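Side-chain contacts in inorganic pyrophosphatase (Shewanella sp. AS-11, PDB 6LL8), which probably hydrolyses inorganic diphosphate to two phosphates, using divalent metal ions such as manganese at its active site: residues A[119-122]-A[123-127]; A[194-197]-A[198-202]; A[224-227]-A[228-231]. All coordinates share one frame; numbering follows the deposited sequence. Where two conformers were deposited one is given.

Contact 1 of 3, residues A[119-122]-A[123-127]; sequences TVIK and MMYDF
I121 lays its CG2 methyl alongside the ring of Y125, one helical turn later, and the two side chains run the same way; CG2 lies 3.8 Å from Y125 CE1. The tyrosine ring also turns an edge to the backbone one turn earlier, with I121 O in the ring plane, 3.4 Å from Y125 CD1. That oxygen accepts the backbone hydrogen bond from Y125 N as well, so one carbonyl meets both the backbone and the ring of the same residue. At its far end the Y125 hydroxyl is held by the main-chain oxygen of A22, which ties this helix to helix 14-29. On the more exposed side, K122 sends CG away from its own N (chi1 -159°) and bends at chi2 (-81°), a shape that carries the ammonium across to D126. NZ meets the syn lone pair of D126 OD1 at 3.1 Å and reaches OD2 weakly at 3.4 Å. The methylene CD, 3.7 Å from D126 OD1, runs past the same carboxylate. With a methionine in place of K122, the carboxylate of D126 would probably be left without its positive mate and set free to turn. On the apolar flank, M124 folds its CG over V120 O at 3.4 Å, and the side chain also touches L23 and L26 of helix 14-29. These are i to i+4 pairings of an amphipathic helix: a salt bridge near solvent, and an apolar flank packed on strand 88-94 of the parallel sheet in the DHH domain, the side chain of V120 being about 5 Å from that of the metal ligand H95.

Contact 2 of 3, residues A[194-197]-A[198-202]; sequences PARD and LVMRD
L198 opens the second half of the turn by giving its amide to P194 O, with L198 N 3.1 Å from that oxygen; its CB rests 3.5 Å from A195 O, while the side chain also touches V190, T193 and L218. V199 follows, its N bonded to A195 O at 2.9 Å in a nearly straight N-H...O line (169°). Its CG2 methyl sits against the same oxygen, 3.3 Å from A195 O, and the side chain faces D236 and L240 of helix 230-243. The short helix 195-199, with P194 at its N-cap, leads the chain of the DHHA2 domain towards edge strand 203-208. M200 carries the main side-chain contact: its CG lies 3.5 Å from R196 CD, the two chains running side by side in the same direction. R196 bends at chi2 (61°) and again at chi3, which swings its guanidinium round to salt bridges with D236 and E243, while its methylenes remain beside the methionine. M200 N completes the backbone set with R196 O at 3.0 Å. At R201 the i to i+4 pattern stops: R201 N bonds instead to L198 O at 3.2 Å, while D197 O, though near R201 N, is at a poor angle for a bond and also faces R201 CB.

Contact 3 of 3, residues A[224-227]-A[228-231]; sequences AVFD and DIKA
F226 places its ring carbon CG beside its own N (chi1 -65°), and I229, in one of its two deposited conformers, has CG1 anti to N (chi1 -162°), which leaves CG2 in the crowded position between N and the carbonyl carbon; these rotations bring the two residues together. The CG2 methyl of I229 then meets the edge of the phenyl ring, near its plane, 4.1 Å from F226 CD1. This is the linker between the 3-10 segment 224-226 and helix 230-243, the helical link of a beta-alpha-beta crossover between the parallel neighbours 211-220 and 248-255 in the DHHA2 domain. V225 CG2 stands over the centre of one ring face, and L218, V220 and L253 of those two strands touch the F226 side chain, which is buried against the sheet. One turn on, K230 packs CB against the phenylalanine backbone, 3.4 Å from F226 O. Its NZ forms a salt bridge with E262, whereas D227 OD1 lies 4.4 Å from NZ, beyond direct pairing. A water fills that interval, donating to D227 OD1 at 2.6 Å and accepting from K230 NZ at 2.8 Å. The turn leans on solvent elsewhere too: a second water accepts from D228 N and donates to A224 O, and a third joins D227 O to A231 N, standing in for direct amide-carbonyl bonds. I229 N has two weak partners, F226 O at 3.3 Å and a further water, which donates its own hydrogen to V225 O at 2.8 Å.

Overall arrangement
Two family regions are sampled. Contact 1 belongs to the DHH part, contacts 2 and 3 to the DHHA2 part, and the imidodiphosphate with its active-site magnesium ions lies in the cleft between them. The centres of contacts 1 and 2 are about 33 Å apart, on opposite sides of the chain's centre, with nearest atoms about 17 Å from each other. Each still approaches the site: T119 and R201 have side chains about 10 and 11 Å from the imidodiphosphate, that of R201 comes within about 4 Å of a bound magnesium ion, and D202 pairs with R294 of the pocket. Contact 3 lies farther out, yet it touches contact 2, with L198 CD1 3.9 Å from I229 CD1, their centres being about 13 Å apart.

Contact 1 of 3, residues A[119-122]-A[123-127]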
# COMPACT_ATOMS: atom_id res chain seq x y z
N THR A 119 -10.26 -4.47 -5.50
CA THR A 119 -10.77 -5.40 -6.54
C THR A 119 -11.39 -6.61 -5.84
O THR A 119 -12.47 -7.10 -6.25
CB THR A 119 -9.68 -5.76 -7.51
OG1 THR A 119 -9.25 -4.54 -8.12
CG2 THR A 119 -10.11 -6.76 -8.56
N VAL A 120 -10.72 -7.12 -4.82
CA VAL A 120 -11.23 -8.28 -4.06
C VAL A 120 -12.47 -7.84 -3.25
O VAL A 120 -13.45 -8.59 -3.17
CB VAL A 120 -10.15 -8.86 -3.16
CG1 VAL A 120 -10.67 -10.15 -2.52
CG2 VAL A 120 -8.86 -9.13 -3.92
N ILE A 121 -12.47 -6.66 -2.65
CA ILE A 121 -13.67 -6.21 -1.92
C ILE A 121 -14.84 -6.11 -2.89
O ILE A 121 -15.95 -6.47 -2.51
CB ILE A 121 -13.36 -4.90 -1.18
CG1 ILE A 121 -12.28 -5.14 -0.12
CG2 ILE A 121 -14.62 -4.32 -0.57
CD1 ILE A 121 -11.72 -3.87 0.50
N LYS A 122 -14.64 -5.68 -4.13
CA LYS A 122 -15.76 -5.66 -5.10
C LYS A 122 -16.27 -7.08 -5.28
O LYS A 122 -17.50 -7.27 -5.36
CB LYS A 122 -15.29 -5.00 -6.39
CG LYS A 122 -16.40 -4.47 -7.25
CD LYS A 122 -17.09 -5.42 -8.09
CE LYS A 122 -18.11 -4.68 -8.96
NZ LYS A 122 -18.73 -5.68 -9.82
N MET A 123 -15.39 -8.06 -5.36
CA MET A 123 -15.82 -9.48 -5.47
C MET A 123 -16.67 -9.86 -4.26
O MET A 123 -17.61 -10.65 -4.41
CB MET A 123 -14.63 -10.43 -5.54
CG MET A 123 -13.84 -10.32 -6.81
SD MET A 123 -12.31 -11.30 -6.60
CE MET A 123 -11.48 -10.95 -8.15
N MET A 124 -16.35 -9.32 -3.09
CA MET A 124 -17.18 -9.61 -1.90
C MET A 124 -18.57 -8.99 -2.02
O MET A 124 -19.57 -9.65 -1.72
CB MET A 124 -16.45 -9.10 -0.65
CG MET A 124 -15.12 -9.76 -0.42
SD MET A 124 -14.16 -9.07 0.95
CE MET A 124 -15.07 -9.72 2.33
N TYR A 125 -18.67 -7.76 -2.50
CA TYR A 125 -19.98 -7.16 -2.74
C TYR A 125 -20.77 -8.04 -3.71
O TYR A 125 -21.98 -8.25 -3.49
CB TYR A 125 -19.90 -5.75 -3.32
CG TYR A 125 -19.69 -4.65 -2.32
CD1 TYR A 125 -18.43 -4.25 -1.91
CD2 TYR A 125 -20.77 -3.91 -1.91
CE1 TYR A 125 -18.26 -3.19 -1.03
CE2 TYR A 125 -20.62 -2.85 -1.02
CZ TYR A 125 -19.36 -2.47 -0.59
OH TYR A 125 -19.24 -1.40 0.26
N ASP A 126 -20.13 -8.53 -4.76
CA ASP A 126 -20.81 -9.38 -5.76
C ASP A 126 -21.29 -10.66 -5.09
O ASP A 126 -22.43 -11.11 -5.36
CB ASP A 126 -19.89 -9.76 -6.92
CG ASP A 126 -19.44 -8.64 -7.83
OD1 ASP A 126 -20.07 -7.61 -7.85
OD2 ASP A 126 -18.44 -8.87 -8.57
N PHE A 127 -20.47 -11.25 -4.26
CA PHE A 127 -20.83 -12.52 -3.59
C PHE A 127 -22.08 -12.32 -2.74
O PHE A 127 -22.97 -13.19 -2.73
CB PHE A 127 -19.65 -13.00 -2.74
CG PHE A 127 -19.96 -14.22 -1.92
CD1 PHE A 127 -20.08 -15.47 -2.50
CD2 PHE A 127 -20.17 -14.11 -0.56
CE1 PHE A 127 -20.39 -16.58 -1.73
CE2 PHE A 127 -20.48 -15.22 0.20
CZ PHE A 127 -20.57 -16.45 -0.38

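Contact 2 of 3, residues A[194-197]-A[198-202]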
# COMPACT_ATOMS: atom_id res chain seq x y z
N PRO A 194 9.63 18.00 4.11
CA PRO A 194 10.85 17.50 4.73
C PRO A 194 11.22 16.10 4.24
O PRO A 194 10.33 15.25 4.02
CB PRO A 194 10.49 17.53 6.23
CG PRO A 194 9.44 18.59 6.39
CD PRO A 194 8.64 18.47 5.10
N ALA A 195 12.50 15.80 4.17
CA ALA A 195 13.00 14.50 3.73
C ALA A 195 12.31 13.38 4.51
O ALA A 195 11.88 12.40 3.89
CB ALA A 195 14.50 14.44 3.82
N ARG A 196 12.24 13.46 5.83
CA ARG A 196 11.70 12.33 6.61
C ARG A 196 10.24 12.10 6.24
O ARG A 196 9.80 10.94 6.20
CB ARG A 196 11.89 12.55 8.11
CG ARG A 196 11.23 11.49 8.99
CD ARG A 196 11.74 10.07 8.77
NE ARG A 196 13.18 9.90 8.91
CZ ARG A 196 13.80 9.55 10.02
NH1 ARG A 196 13.12 9.31 11.11
NH2 ARG A 196 15.10 9.40 10.04
N ASP A 197 9.48 13.16 6.00
CA ASP A 197 8.06 13.00 5.65
C ASP A 197 7.95 12.30 4.30
O ASP A 197 7.02 11.49 4.13
CB ASP A 197 7.34 14.35 5.65
CG ASP A 197 7.16 15.00 7.02
OD1 ASP A 197 7.28 14.29 8.03
OD2 ASP A 197 6.82 16.17 7.04
N LEU A 198 8.87 12.54 3.37
CA LEU A 198 8.85 11.81 2.08
C LEU A 198 9.27 10.36 2.28
O LEU A 198 8.62 9.45 1.74
CB LEU A 198 9.75 12.52 1.08
CG LEU A 198 9.29 13.90 0.62
CD1 LEU A 198 10.35 14.51 -0.27
CD2 LEU A 198 7.95 13.84 -0.09
N VAL A 199 10.34 10.11 3.03
CA VAL A 199 10.80 8.73 3.26
C VAL A 199 9.63 7.92 3.87
O VAL A 199 9.46 6.77 3.49
CB VAL A 199 12.05 8.71 4.15
CG1 VAL A 199 12.40 7.33 4.62
CG2 VAL A 199 13.22 9.37 3.45
N MET A 200 8.90 8.49 4.82
CA MET A 200 7.87 7.76 5.56
C MET A 200 6.52 7.79 4.87
O MET A 200 5.60 7.15 5.38
CB MET A 200 7.71 8.33 6.97
CG MET A 200 8.94 8.21 7.83
SD MET A 200 9.57 6.58 8.00
CE MET A 200 8.18 5.79 8.75
N ARG A 201 6.36 8.47 3.77
CA ARG A 201 5.01 8.67 3.19
C ARG A 201 4.39 7.33 2.77
O ARG A 201 3.17 7.19 2.91
CB ARG A 201 5.09 9.60 1.99
CG ARG A 201 3.77 9.76 1.26
CD ARG A 201 3.69 11.06 0.54
NE ARG A 201 3.57 12.16 1.49
CZ ARG A 201 3.73 13.43 1.15
NH1 ARG A 201 4.05 13.74 -0.09
NH2 ARG A 201 3.63 14.36 2.07
N ASP A 202 5.18 6.43 2.22
CA ASP A 202 4.69 5.16 1.68
C ASP A 202 5.71 4.10 2.02
O ASP A 202 6.36 3.54 1.12
CB ASP A 202 4.43 5.28 0.19
CG ASP A 202 3.87 4.07 -0.51
OD1 ASP A 202 3.48 3.13 0.20
OD2 ASP A 202 3.78 4.17 -1.77

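Contact 3 of 3, residues A[224-227]-A[228-231]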
# COMPACT_ATOMS: atom_id res chain seq x y z
N ALA A 224 12.74 13.97 -11.93
CA ALA A 224 13.59 15.17 -11.74
C ALA A 224 13.14 15.95 -10.51
O ALA A 224 13.97 16.71 -9.96
CB ALA A 224 13.60 16.03 -12.97
N VAL A 225 11.93 15.75 -9.98
CA VAL A 225 11.46 16.49 -8.77
C VAL A 225 12.37 16.13 -7.59
O VAL A 225 12.37 16.90 -6.62
CB VAL A 225 9.97 16.27 -8.44
CG1 VAL A 225 9.06 16.83 -9.53
CG2 VAL A 225 9.69 14.81 -8.08
N PHE A 226 13.09 15.03 -7.64
CA PHE A 226 13.95 14.62 -6.51
C PHE A 226 15.39 15.08 -6.66
O PHE A 226 16.18 14.83 -5.76
CB PHE A 226 13.90 13.10 -6.33
CG PHE A 226 12.54 12.62 -5.92
CD1 PHE A 226 11.91 13.11 -4.79
CD2 PHE A 226 11.85 11.76 -6.75
CE1 PHE A 226 10.63 12.71 -4.43
CE2 PHE A 226 10.59 11.32 -6.37
CZ PHE A 226 9.97 11.84 -5.24
N ASP A 227 15.75 15.76 -7.74
CA ASP A 227 17.17 16.04 -7.98
C ASP A 227 17.77 16.84 -6.81
O ASP A 227 18.86 16.44 -6.31
CB ASP A 227 17.35 16.79 -9.30
CG ASP A 227 17.14 15.93 -10.54
OD1 ASP A 227 17.11 14.71 -10.43
OD2 ASP A 227 17.09 16.53 -11.63
N ASP A 228 17.10 17.87 -6.34
CA ASP A 228 17.71 18.78 -5.34
C ASP A 228 17.74 18.14 -3.95
O ASP A 228 18.65 18.46 -3.17
CB ASP A 228 17.01 20.14 -5.28
CG ASP A 228 17.17 20.97 -6.54
OD1 ASP A 228 18.07 20.67 -7.36
OD2 ASP A 228 16.40 21.94 -6.70
N ILE A 229 16.80 17.25 -3.65
CA ILE A 229 16.59 16.69 -2.27
C ILE A 229 17.19 15.29 -2.17
O ILE A 229 17.17 14.72 -1.08
CB ILE A 229 15.10 16.68 -1.81
CG1 ILE A 229 14.97 16.52 -0.29
CG2 ILE A 229 14.28 15.62 -2.53
CD1 ILE A 229 13.55 16.75 0.25
N LYS A 230 17.73 14.75 -3.26
CA LYS A 230 18.20 13.34 -3.25
C LYS A 230 19.23 13.10 -2.15
O LYS A 230 19.12 12.09 -1.42
CB LYS A 230 18.70 12.92 -4.63
CG LYS A 230 18.79 11.42 -4.80
CD LYS A 230 19.08 11.03 -6.22
CE LYS A 230 17.93 11.40 -7.14
NZ LYS A 230 18.16 10.91 -8.51
N ALA A 231 20.24 13.95 -2.03
CA ALA A 231 21.27 13.76 -0.98
C ALA A 231 20.62 13.79 0.41
O ALA A 231 21.06 13.03 1.30
CB ALA A 231 22.36 14.78 -1.15
O HOH W 1 14.76 18.79 -7.81
O HOH W 2 14.23 17.95 -4.80
O HOH W 3 16.01 12.57 -9.35
O HOH W 4 20.79 16.01 -4.20